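Side-chain contacts in glutamate receptor IIB (Drosophila melanogaster, PDB 4WXJ), which binds the neurotransmitter glutamate in its two-lobed ligand-binding domain, the part crystallised here, and probably thereby gates a cation channel at the fly neuromuscular synapse: residues 148-151 and 152-156; 244-247 and 248-252; 130-133 and 134-137; 255-258 and 259-263; 183-186 and 187-191. All coordinates share one frame; numbering follows the deposited sequence.

How the contacts relate
Contact 1 is the one that touches the ligand: its helix start grips the bound glutamate directly. Contact 3 packs behind it, F154 CE1 of contact 1 meeting L131 CD2 of contact 3 at 4.1 Å. The side chain of L131 is about 13 Å from the bound glutamate. Contact 5 does not touch contact 1, their nearest atoms being about 11 Å apart, yet G184 comes within about 9 Å of the ligand. Contacts 2 and 4 follow each other in the chain on helices 237-250 and 252-261, with centres 15 Å apart. Contacts 1 and 4 lie on opposite sides of the chain's centre, 27 Å between centres; F261 of contact 4 is about 11 Å from the glutamate.

Contact 1. Residues 148-151 and 152-156; sequences GATS and VYFSE. With GLU (glutamic acid), chain C.
Helix 149-155 starts right after G148, its N-cap, and the first turn is tied to the next by Y153 N donating to A149 O (3.2 Å) and S155 N to S151 O (2.8 Å). The amides of A149 and T150, at the helix start, point to the ligand. A149 N reaches OXT of the bound glutamate at 2.9 Å, and T150 N meets its OE2 in a nearly straight bond (3.1 Å, 165°). With CG2 of T150 anti to the backbone N, OG1 swings back beside that N and donates to ligand OE1 at 2.7 Å. The ligand's side-chain carboxylate is thus gripped on both oxygens by a helix N-terminus, whose dipole would probably favour the negative charge. This is the usual mode in the clamshell of ionotropic glutamate receptors, where R103, D96, T98 and E200 supply further bonds. A CB on G148 would collide with OE2. Away from the ligand, T150 and F154 run side by side, CG2 to CE2 4.0 Å, and Y153 CD1 stands 3.7 Å above the centre of the F154 ring. S155 OG, held between its backbone N and carbonyl carbon (chi1 66°), donates to S151 O from 39° out of the carbonyl plane, so that oxygen takes two donors. S151 OG turns to T144 and I145 O.

Contact 2. Residues 244-247 and 248-252; sequences ILRL and SERGE
Main-chain hydrogen bonds carry the turn from I244 to E252. E249 N bonds to L245 O at 2.9 Å and R250 N to R246 O at 3.0 Å, as in a regular alpha-helix, and S248 N does the same to I244 O. Beyond R250 the pattern changes: E252 N reaches back to L247 O (2.9 Å), and inside that loop G251 N bonds to S248 O (3.0 Å).

The charged side chains make a second group. R246 and R250 lie alongside each other and point the same way, their guanidinium planes 22° apart. R246 has CG anti to its own backbone N and then bends at chi2 (73°), which lays CD over the centre of the R250 guanidinium at 3.9 Å. The two like charges approach to 4.0 Å at R246 NH1 and R250 NH2; R246 NE has a long, weak ion pair with E53, which may offset this in part. A water accepts from R246 NH1 (3.1 Å) and donates to E249 OE1; the latter link is unusually short, and its length is doubtful. E252 directs its carboxylate to K255 in a salt bridge.

On the buried side I244 packs on L50 of helix 42-54 and on strand 108-123, and L247 on L46, M49 and L253.

The positive phi of G251 (96°), with the two bonds back into the last turn, identifies a Schellman motif: it ends helix 237-250 and turns the chain at once into helix 252-261.

Contact 3. Residues 130-133 and 134-137; sequences SLHD and LVDQ
L131 and V135 meet on the inner side of helix 131-135, where their side chains cross obliquely and CD1 of the leucine comes 4.1 Å from CG1 of the valine. With L131 CG trans to its backbone N, the chain leans along the helix and carries CD1 to that methyl. V135 (chi1 -59°) sets CG1 trans to the carbonyl carbon, which wedges CG2 between N and C; there CG2 sits 3.1 Å from H132 O and near the edge of the H132 ring. With an alanine here in place of the valine, both methyls go, and L131 CD1, the imidazole edge and A165 of helix 160-171 would probably all face a gap. Q137 likewise has CG between N and C, and a further bend at chi2 turns its amide back: NE2 donates to L134 O at 2.7 Å, in the carbonyl plane and on a lone pair. Q137 OE1 meanwhile accepts from V140 N. The first turn is closed by L134 N to S130 O (3.0 Å) and V135 N to L131 O (3.0 Å). At the start S130 OG accepts from D133 N at 3.1 Å (161°), a serine N-cap opening a short helix that packs on helix 160-171.

Contact 4. Residues 255-258 and 259-263; sequences KLRN and KWFNS
K259 N donates to K255 O at 2.9 Å, a regular helical bond, whereas the following bonds from W260 to L256 O and from F261 to R257 O are weak, consistent with the helix losing regularity in its last turn. Two aromatic rings leave this last turn in different directions. L256 CD1 lies at the edge of the W260 indole, in its plane, 3.7 Å from the ring's CD1, because L256 CG is trans to its own N and carries the methyl up the helix. Over one indole face lies CE of K259, 3.4 Å above the plane and offset towards the rim. K259 NZ and W260 NE1 then converge on D45 OD2, the first as a salt bridge and the second as a hydrogen bond. Replacing W260 by alanine would probably deprive D45 of its indole donor and leave L256 CD1 and the K259 chain without the ring they lean on. The F261 ring turns its edge to R257 O, in plane, with CD1 3.3 Å away, and its CD1 also nears R257 CG at 4.1 Å. N262 N bonds to N258 O (3.0 Å); the N262 side-chain amide turns to the same oxygen, but so closely that its bond is doubtful. The C-terminal turn of helix 252-261 thus places W260 against helix 42-54 and F261 against helix 201-208, joining those two parts of the clamshell.

Contact 5. Residues 183-186 and 187-191; sequences EGVD and RVKLS
The side chains of V185 and K189 meet with CG1 of the valine 3.7 Å from CD of the lysine, the closest approach between side chains across the two segments. K189 CG lies trans to the carbonyl carbon (chi1 -71°), and the near-extended chi2 brings CD to 3.4 Å from V185 O; the bend at chi3 then brings NZ round to the D186 side. V188 CG2 rests on G184 O, also at 3.4 Å. K189 N donates to V185 O (3.1 Å) and V188 N to G184 O (3.1 Å). L190, though exposed, has its CG close against D186 O, which also accepts from L190 N.

The outer side is looser. D186 OD1 and K189 NZ stay 4.3 Å apart, too far for a salt bridge, and a water joins them, donating to the carboxylate at 2.9 Å and accepting from the ammonium at 3.1 Å. K189 NZ has a second partner in N211 OD1.

R187 runs out fully extended to D175 O and to Y195 in a cation-pi contact. V185, V188 and K189 face L214 of strand 214-230, and V188 also packs on Y195 and F197 of strand 195-200, so helix 181-191 packs on side chains of both strands.

Contact 1. Residues 148-151 and 152-156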
# COMPACT_ATOMS: atom_id res chain seq x y z
N GLY A 148 5.46 4.28 5.98
CA GLY A 148 4.85 3.90 4.72
C GLY A 148 5.28 4.81 3.59
O GLY A 148 6.01 5.77 3.80
N ALA A 149 4.81 4.52 2.38
CA ALA A 149 5.20 5.28 1.20
C ALA A 149 4.57 6.68 1.18
O ALA A 149 5.13 7.60 0.59
CB ALA A 149 4.84 4.53 -0.06
N THR A 150 3.41 6.83 1.81
CA THR A 150 2.75 8.13 1.84
C THR A 150 3.54 9.08 2.75
O THR A 150 3.59 10.28 2.50
CB THR A 150 1.30 8.02 2.32
OG1 THR A 150 0.56 7.20 1.41
CG2 THR A 150 0.65 9.40 2.39
N SER A 151 4.15 8.53 3.80
CA SER A 151 5.07 9.31 4.62
C SER A 151 6.24 9.81 3.79
O SER A 151 6.71 10.94 3.98
CB SER A 151 5.60 8.47 5.79
OG SER A 151 4.64 8.37 6.83
N VAL A 152 6.71 8.97 2.87
CA VAL A 152 7.83 9.33 2.00
C VAL A 152 7.47 10.52 1.12
O VAL A 152 8.31 11.37 0.84
CB VAL A 152 8.26 8.15 1.10
CG1 VAL A 152 9.33 8.58 0.11
CG2 VAL A 152 8.75 6.99 1.95
N TYR A 153 6.22 10.58 0.67
CA TYR A 153 5.77 11.65 -0.21
C TYR A 153 5.97 13.01 0.45
O TYR A 153 6.36 13.98 -0.21
CB TYR A 153 4.30 11.46 -0.60
CG TYR A 153 3.73 12.64 -1.36
CD1 TYR A 153 3.09 13.68 -0.70
CD2 TYR A 153 3.83 12.72 -2.75
CE1 TYR A 153 2.57 14.77 -1.38
CE2 TYR A 153 3.31 13.80 -3.44
CZ TYR A 153 2.68 14.82 -2.76
OH TYR A 153 2.17 15.89 -3.45
N PHE A 154 5.69 13.08 1.74
CA PHE A 154 5.79 14.34 2.48
C PHE A 154 7.20 14.57 3.03
O PHE A 154 7.72 15.68 2.96
CB PHE A 154 4.77 14.36 3.62
CG PHE A 154 3.35 14.42 3.15
CD1 PHE A 154 2.79 15.61 2.72
CD2 PHE A 154 2.57 13.28 3.12
CE1 PHE A 154 1.48 15.67 2.28
CE2 PHE A 154 1.25 13.33 2.69
CZ PHE A 154 0.71 14.52 2.27
N SER A 155 7.81 13.53 3.57
CA SER A 155 9.11 13.68 4.23
C SER A 155 10.24 14.00 3.25
O SER A 155 11.23 14.63 3.63
CB SER A 155 9.46 12.41 5.02
OG SER A 155 9.65 11.30 4.16
N GLU A 156 10.08 13.60 1.99
CA GLU A 156 11.12 13.80 0.98
C GLU A 156 10.87 15.02 0.09
O GLU A 156 11.75 15.43 -0.67
CB GLU A 156 11.23 12.56 0.09
CG GLU A 156 11.73 11.31 0.82
CD GLU A 156 13.16 11.46 1.32
OE1 GLU A 156 14.02 11.92 0.54
OE2 GLU A 156 13.41 11.11 2.49
N GLU C . 1.56 1.27 -0.28
CA GLU C . 2.28 1.97 0.82
C GLU C . 3.68 1.40 0.98
O GLU C . 4.12 0.60 0.16
CB GLU C . 1.49 1.86 2.12
CG GLU C . 0.23 2.70 2.18
CD GLU C . 0.49 4.16 2.52
OE1 GLU C . -0.46 4.97 2.42
OE2 GLU C . 1.63 4.51 2.91
OXT GLU C . 4.40 1.73 1.93

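Contact 2. Residues 244-247 and 248-252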
# COMPACT_ATOMS: atom_id res chain seq x y z
N ILE A 244 3.01 -9.32 -16.46
CA ILE A 244 2.16 -8.23 -15.99
C ILE A 244 1.63 -7.41 -17.16
O ILE A 244 0.45 -7.05 -17.20
CB ILE A 244 2.92 -7.31 -15.01
CG1 ILE A 244 3.18 -8.05 -13.69
CG2 ILE A 244 2.13 -6.04 -14.73
CD1 ILE A 244 4.19 -7.36 -12.79
N LEU A 245 2.50 -7.11 -18.11
CA LEU A 245 2.13 -6.33 -19.28
C LEU A 245 1.16 -7.10 -20.19
O LEU A 245 0.29 -6.49 -20.83
CB LEU A 245 3.38 -5.92 -20.06
CG LEU A 245 4.25 -4.89 -19.34
CD1 LEU A 245 5.64 -4.82 -19.95
CD2 LEU A 245 3.59 -3.52 -19.37
N ARG A 246 1.30 -8.42 -20.26
CA ARG A 246 0.37 -9.24 -21.03
C ARG A 246 -1.04 -9.12 -20.45
O ARG A 246 -2.00 -8.82 -21.16
CB ARG A 246 0.80 -10.70 -21.03
CG ARG A 246 -0.13 -11.63 -21.81
CD ARG A 246 0.01 -11.43 -23.31
NE ARG A 246 0.88 -12.44 -23.90
CZ ARG A 246 1.51 -12.31 -25.07
NH1 ARG A 246 1.37 -11.20 -25.78
NH2 ARG A 246 2.28 -13.29 -25.51
N LEU A 247 -1.15 -9.35 -19.14
CA LEU A 247 -2.43 -9.27 -18.45
C LEU A 247 -3.03 -7.88 -18.57
O LEU A 247 -4.25 -7.72 -18.69
CB LEU A 247 -2.25 -9.64 -16.97
CG LEU A 247 -1.71 -11.05 -16.70
CD1 LEU A 247 -1.41 -11.23 -15.21
CD2 LEU A 247 -2.69 -12.11 -17.18
N SER A 248 -2.18 -6.86 -18.54
CA SER A 248 -2.63 -5.48 -18.66
C SER A 248 -3.23 -5.22 -20.04
O SER A 248 -4.35 -4.72 -20.15
CB SER A 248 -1.47 -4.51 -18.42
OG SER A 248 -1.90 -3.17 -18.55
N GLU A 249 -2.49 -5.58 -21.08
CA GLU A 249 -2.91 -5.29 -22.45
C GLU A 249 -4.13 -6.11 -22.86
O GLU A 249 -4.91 -5.69 -23.70
CB GLU A 249 -1.74 -5.54 -23.41
CG GLU A 249 -0.59 -4.56 -23.22
CD GLU A 249 0.65 -4.92 -24.02
OE1 GLU A 249 0.59 -5.87 -24.83
OE2 GLU A 249 1.68 -4.23 -23.85
N ARG A 250 -4.29 -7.29 -22.25
CA ARG A 250 -5.48 -8.10 -22.49
C ARG A 250 -6.73 -7.49 -21.85
O ARG A 250 -7.85 -7.78 -22.27
CB ARG A 250 -5.28 -9.52 -21.94
CG ARG A 250 -4.33 -10.37 -22.76
CD ARG A 250 -5.00 -10.91 -24.02
NE ARG A 250 -4.09 -11.78 -24.76
CZ ARG A 250 -3.22 -11.36 -25.67
NH1 ARG A 250 -3.13 -10.07 -25.99
NH2 ARG A 250 -2.43 -12.24 -26.28
N GLY A 251 -6.52 -6.64 -20.85
CA GLY A 251 -7.62 -6.03 -20.12
C GLY A 251 -7.95 -6.78 -18.84
O GLY A 251 -8.96 -6.50 -18.19
N GLU A 252 -7.10 -7.73 -18.46
CA GLU A 252 -7.35 -8.56 -17.29
C GLU A 252 -7.10 -7.83 -15.97
O GLU A 252 -7.77 -8.09 -14.97
CB GLU A 252 -6.49 -9.83 -17.35
CG GLU A 252 -6.88 -10.77 -18.48
CD GLU A 252 -8.28 -11.33 -18.33
OE1 GLU A 252 -8.74 -11.46 -17.17
OE2 GLU A 252 -8.92 -11.64 -19.36
O HOH W 1 0.38 -8.32 -25.03

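Contact 3. Residues 130-133 and 134-137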
# COMPACT_ATOMS: atom_id res chain seq x y z
N SER A 130 -9.31 20.89 0.91
CA SER A 130 -8.05 20.67 0.20
C SER A 130 -6.91 20.39 1.17
O SER A 130 -7.03 20.60 2.37
CB SER A 130 -7.70 21.88 -0.66
OG SER A 130 -7.16 22.92 0.13
N LEU A 131 -5.79 19.90 0.62
CA LEU A 131 -4.60 19.65 1.42
C LEU A 131 -4.05 20.96 2.00
O LEU A 131 -3.64 20.99 3.16
CB LEU A 131 -3.53 18.97 0.57
CG LEU A 131 -2.20 18.67 1.28
CD1 LEU A 131 -2.40 17.69 2.43
CD2 LEU A 131 -1.18 18.13 0.29
N HIS A 132 -4.05 22.02 1.20
CA HIS A 132 -3.58 23.32 1.66
C HIS A 132 -4.41 23.79 2.86
O HIS A 132 -3.87 24.32 3.82
CB HIS A 132 -3.66 24.37 0.54
CG HIS A 132 -3.24 25.74 0.97
ND1 HIS A 132 -3.82 26.89 0.48
CD2 HIS A 132 -2.29 26.15 1.85
CE1 HIS A 132 -3.25 27.94 1.03
NE2 HIS A 132 -2.32 27.52 1.87
N ASP A 133 -5.72 23.58 2.79
CA ASP A 133 -6.60 23.95 3.88
C ASP A 133 -6.33 23.10 5.11
O ASP A 133 -6.33 23.60 6.24
CB ASP A 133 -8.07 23.82 3.46
CG ASP A 133 -8.43 24.75 2.31
OD1 ASP A 133 -7.72 25.76 2.10
OD2 ASP A 133 -9.43 24.47 1.61
N LEU A 134 -6.08 21.81 4.90
CA LEU A 134 -5.83 20.88 5.99
C LEU A 134 -4.56 21.25 6.77
O LEU A 134 -4.56 21.23 8.00
CB LEU A 134 -5.71 19.45 5.45
CG LEU A 134 -5.45 18.34 6.48
CD1 LEU A 134 -6.57 18.27 7.51
CD2 LEU A 134 -5.28 17.00 5.78
N VAL A 135 -3.50 21.59 6.05
CA VAL A 135 -2.23 21.92 6.69
C VAL A 135 -2.24 23.30 7.33
O VAL A 135 -1.48 23.57 8.25
CB VAL A 135 -1.05 21.85 5.68
CG1 VAL A 135 -0.94 20.46 5.08
CG2 VAL A 135 -1.20 22.89 4.58
N ASP A 136 -3.12 24.18 6.84
CA ASP A 136 -3.14 25.57 7.29
C ASP A 136 -3.99 25.75 8.55
O ASP A 136 -4.18 26.87 9.02
CB ASP A 136 -3.65 26.47 6.17
CG ASP A 136 -3.27 27.93 6.36
OD1 ASP A 136 -2.19 28.19 6.94
OD2 ASP A 136 -4.04 28.81 5.93
N GLN A 137 -4.49 24.64 9.10
CA GLN A 137 -5.22 24.66 10.36
C GLN A 137 -4.69 23.56 11.27
O GLN A 137 -3.80 22.80 10.88
CB GLN A 137 -6.72 24.49 10.12
CG GLN A 137 -7.11 23.23 9.35
CD GLN A 137 -7.23 22.01 10.24
OE1 GLN A 137 -8.01 21.99 11.18
NE2 GLN A 137 -6.45 20.98 9.93

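Contact 4. Residues 255-258 and 259-263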
# COMPACT_ATOMS: atom_id res chain seq x y z
N LYS A 255 -10.18 -5.76 -15.25
CA LYS A 255 -11.20 -6.60 -14.65
C LYS A 255 -10.87 -6.93 -13.20
O LYS A 255 -11.73 -6.85 -12.32
CB LYS A 255 -11.36 -7.90 -15.44
CG LYS A 255 -12.07 -7.76 -16.78
CD LYS A 255 -11.89 -8.99 -17.66
CE LYS A 255 -12.53 -10.24 -17.06
NZ LYS A 255 -11.69 -11.45 -17.26
N LEU A 256 -9.61 -7.29 -12.95
CA LEU A 256 -9.17 -7.68 -11.62
C LEU A 256 -9.31 -6.53 -10.63
O LEU A 256 -9.66 -6.75 -9.47
CB LEU A 256 -7.72 -8.16 -11.66
CG LEU A 256 -7.14 -8.67 -10.34
CD1 LEU A 256 -7.90 -9.88 -9.83
CD2 LEU A 256 -5.66 -8.99 -10.49
N ARG A 257 -9.02 -5.32 -11.08
CA ARG A 257 -9.14 -4.14 -10.23
C ARG A 257 -10.61 -3.91 -9.88
O ARG A 257 -10.94 -3.64 -8.72
CB ARG A 257 -8.56 -2.91 -10.92
CG ARG A 257 -8.60 -1.65 -10.05
CD ARG A 257 -7.62 -0.60 -10.54
NE ARG A 257 -7.59 0.57 -9.66
CZ ARG A 257 -6.70 1.56 -9.75
NH1 ARG A 257 -5.75 1.52 -10.67
NH2 ARG A 257 -6.76 2.58 -8.90
N ASN A 258 -11.48 -4.02 -10.87
CA ASN A 258 -12.91 -3.84 -10.65
C ASN A 258 -13.47 -4.88 -9.68
O ASN A 258 -14.28 -4.56 -8.82
CB ASN A 258 -13.67 -3.89 -11.97
CG ASN A 258 -13.36 -2.72 -12.88
OD1 ASN A 258 -13.08 -1.61 -12.41
ND2 ASN A 258 -13.40 -2.95 -14.18
N LYS A 259 -13.02 -6.12 -9.83
CA LYS A 259 -13.49 -7.22 -8.98
C LYS A 259 -13.33 -6.92 -7.49
O LYS A 259 -14.21 -7.23 -6.69
CB LYS A 259 -12.75 -8.51 -9.33
CG LYS A 259 -13.05 -9.68 -8.39
CD LYS A 259 -12.27 -10.92 -8.76
CE LYS A 259 -12.50 -12.03 -7.74
NZ LYS A 259 -11.73 -13.26 -8.05
N TRP A 260 -12.20 -6.32 -7.12
CA TRP A 260 -11.85 -6.14 -5.72
C TRP A 260 -12.09 -4.72 -5.20
O TRP A 260 -12.08 -4.50 -3.99
CB TRP A 260 -10.39 -6.53 -5.49
CG TRP A 260 -10.15 -8.00 -5.68
CD1 TRP A 260 -9.56 -8.60 -6.75
CD2 TRP A 260 -10.50 -9.05 -4.77
NE1 TRP A 260 -9.52 -9.96 -6.56
CE2 TRP A 260 -10.09 -10.26 -5.35
CE3 TRP A 260 -11.12 -9.08 -3.51
CZ2 TRP A 260 -10.28 -11.49 -4.73
CZ3 TRP A 260 -11.30 -10.30 -2.89
CH2 TRP A 260 -10.88 -11.49 -3.50
N PHE A 261 -12.31 -3.76 -6.10
CA PHE A 261 -12.44 -2.36 -5.70
C PHE A 261 -13.78 -1.71 -6.07
O PHE A 261 -14.03 -0.56 -5.71
CB PHE A 261 -11.31 -1.52 -6.31
CG PHE A 261 -9.97 -1.77 -5.68
CD1 PHE A 261 -9.14 -2.79 -6.15
CD2 PHE A 261 -9.53 -1.00 -4.63
CE1 PHE A 261 -7.91 -3.02 -5.56
CE2 PHE A 261 -8.30 -1.22 -4.04
CZ PHE A 261 -7.49 -2.23 -4.51
N ASN A 262 -14.65 -2.42 -6.78
CA ASN A 262 -15.95 -1.85 -7.14
C ASN A 262 -16.86 -1.75 -5.93
O ASN A 262 -16.62 -2.40 -4.91
CB ASN A 262 -16.64 -2.67 -8.24
CG ASN A 262 -17.24 -3.97 -7.72
OD1 ASN A 262 -18.32 -3.97 -7.13
ND2 ASN A 262 -16.55 -5.08 -7.95
N SER A 263 -17.91 -0.95 -6.05
CA SER A 263 -18.87 -0.75 -4.96
C SER A 263 -19.68 -2.02 -4.72
O SER A 263 -20.43 -2.47 -5.58
CB SER A 263 -19.81 0.41 -5.28
OG SER A 263 -20.72 0.64 -4.22

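Contact 5. Residues 183-186 and 187-191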
# COMPACT_ATOMS: atom_id res chain seq x y z
N GLU A 183 -6.03 0.69 10.94
CA GLU A 183 -5.99 1.57 12.10
C GLU A 183 -6.27 3.01 11.70
O GLU A 183 -6.91 3.76 12.44
CB GLU A 183 -4.63 1.48 12.81
CG GLU A 183 -4.56 2.27 14.11
CD GLU A 183 -3.15 2.38 14.66
OE1 GLU A 183 -2.30 1.54 14.30
OE2 GLU A 183 -2.89 3.32 15.45
N GLY A 184 -5.78 3.40 10.53
CA GLY A 184 -6.01 4.74 10.02
C GLY A 184 -7.49 5.01 9.82
O GLY A 184 -8.02 6.02 10.30
N VAL A 185 -8.16 4.11 9.11
CA VAL A 185 -9.59 4.23 8.86
C VAL A 185 -10.39 4.16 10.17
O VAL A 185 -11.33 4.92 10.37
CB VAL A 185 -10.08 3.12 7.91
CG1 VAL A 185 -11.60 3.16 7.75
CG2 VAL A 185 -9.41 3.26 6.55
N ASP A 186 -10.00 3.24 11.05
CA ASP A 186 -10.65 3.12 12.35
C ASP A 186 -10.53 4.42 13.14
O ASP A 186 -11.46 4.81 13.85
CB ASP A 186 -10.05 1.97 13.17
CG ASP A 186 -10.32 0.61 12.55
OD1 ASP A 186 -11.14 0.52 11.62
OD2 ASP A 186 -9.71 -0.38 13.02
N ARG A 187 -9.39 5.08 13.02
CA ARG A 187 -9.15 6.31 13.77
C ARG A 187 -9.98 7.48 13.25
O ARG A 187 -10.43 8.31 14.03
CB ARG A 187 -7.66 6.67 13.74
CG ARG A 187 -7.30 7.83 14.64
CD ARG A 187 -5.79 7.99 14.78
NE ARG A 187 -5.45 9.19 15.54
CZ ARG A 187 -4.21 9.58 15.80
NH1 ARG A 187 -3.17 8.87 15.37
NH2 ARG A 187 -3.99 10.69 16.49
N VAL A 188 -10.19 7.54 11.94
CA VAL A 188 -11.02 8.58 11.35
C VAL A 188 -12.47 8.40 11.80
O VAL A 188 -13.16 9.37 12.13
CB VAL A 188 -10.96 8.57 9.81
CG1 VAL A 188 -11.96 9.57 9.22
CG2 VAL A 188 -9.56 8.90 9.34
N LYS A 189 -12.94 7.15 11.80
CA LYS A 189 -14.30 6.84 12.22
C LYS A 189 -14.52 7.18 13.69
O LYS A 189 -15.51 7.84 14.04
CB LYS A 189 -14.60 5.36 11.95
CG LYS A 189 -14.74 5.02 10.47
CD LYS A 189 -14.39 3.57 10.17
CE LYS A 189 -15.47 2.61 10.63
NZ LYS A 189 -15.15 1.21 10.22
N LEU A 190 -13.60 6.75 14.54
CA LEU A 190 -13.72 6.97 15.98
C LEU A 190 -13.59 8.44 16.36
O LEU A 190 -14.12 8.87 17.39
CB LEU A 190 -12.66 6.16 16.73
CG LEU A 190 -12.81 4.64 16.69
CD1 LEU A 190 -11.53 3.97 17.18
CD2 LEU A 190 -14.00 4.19 17.53
N SER A 191 -12.90 9.21 15.53
CA SER A 191 -12.57 10.60 15.85
C SER A 191 -13.68 11.58 15.50
O SER A 191 -13.63 12.74 15.90
CB SER A 191 -11.27 11.00 15.14
OG SER A 191 -10.17 10.30 15.68
O HOH W 2 -12.67 -0.46 9.37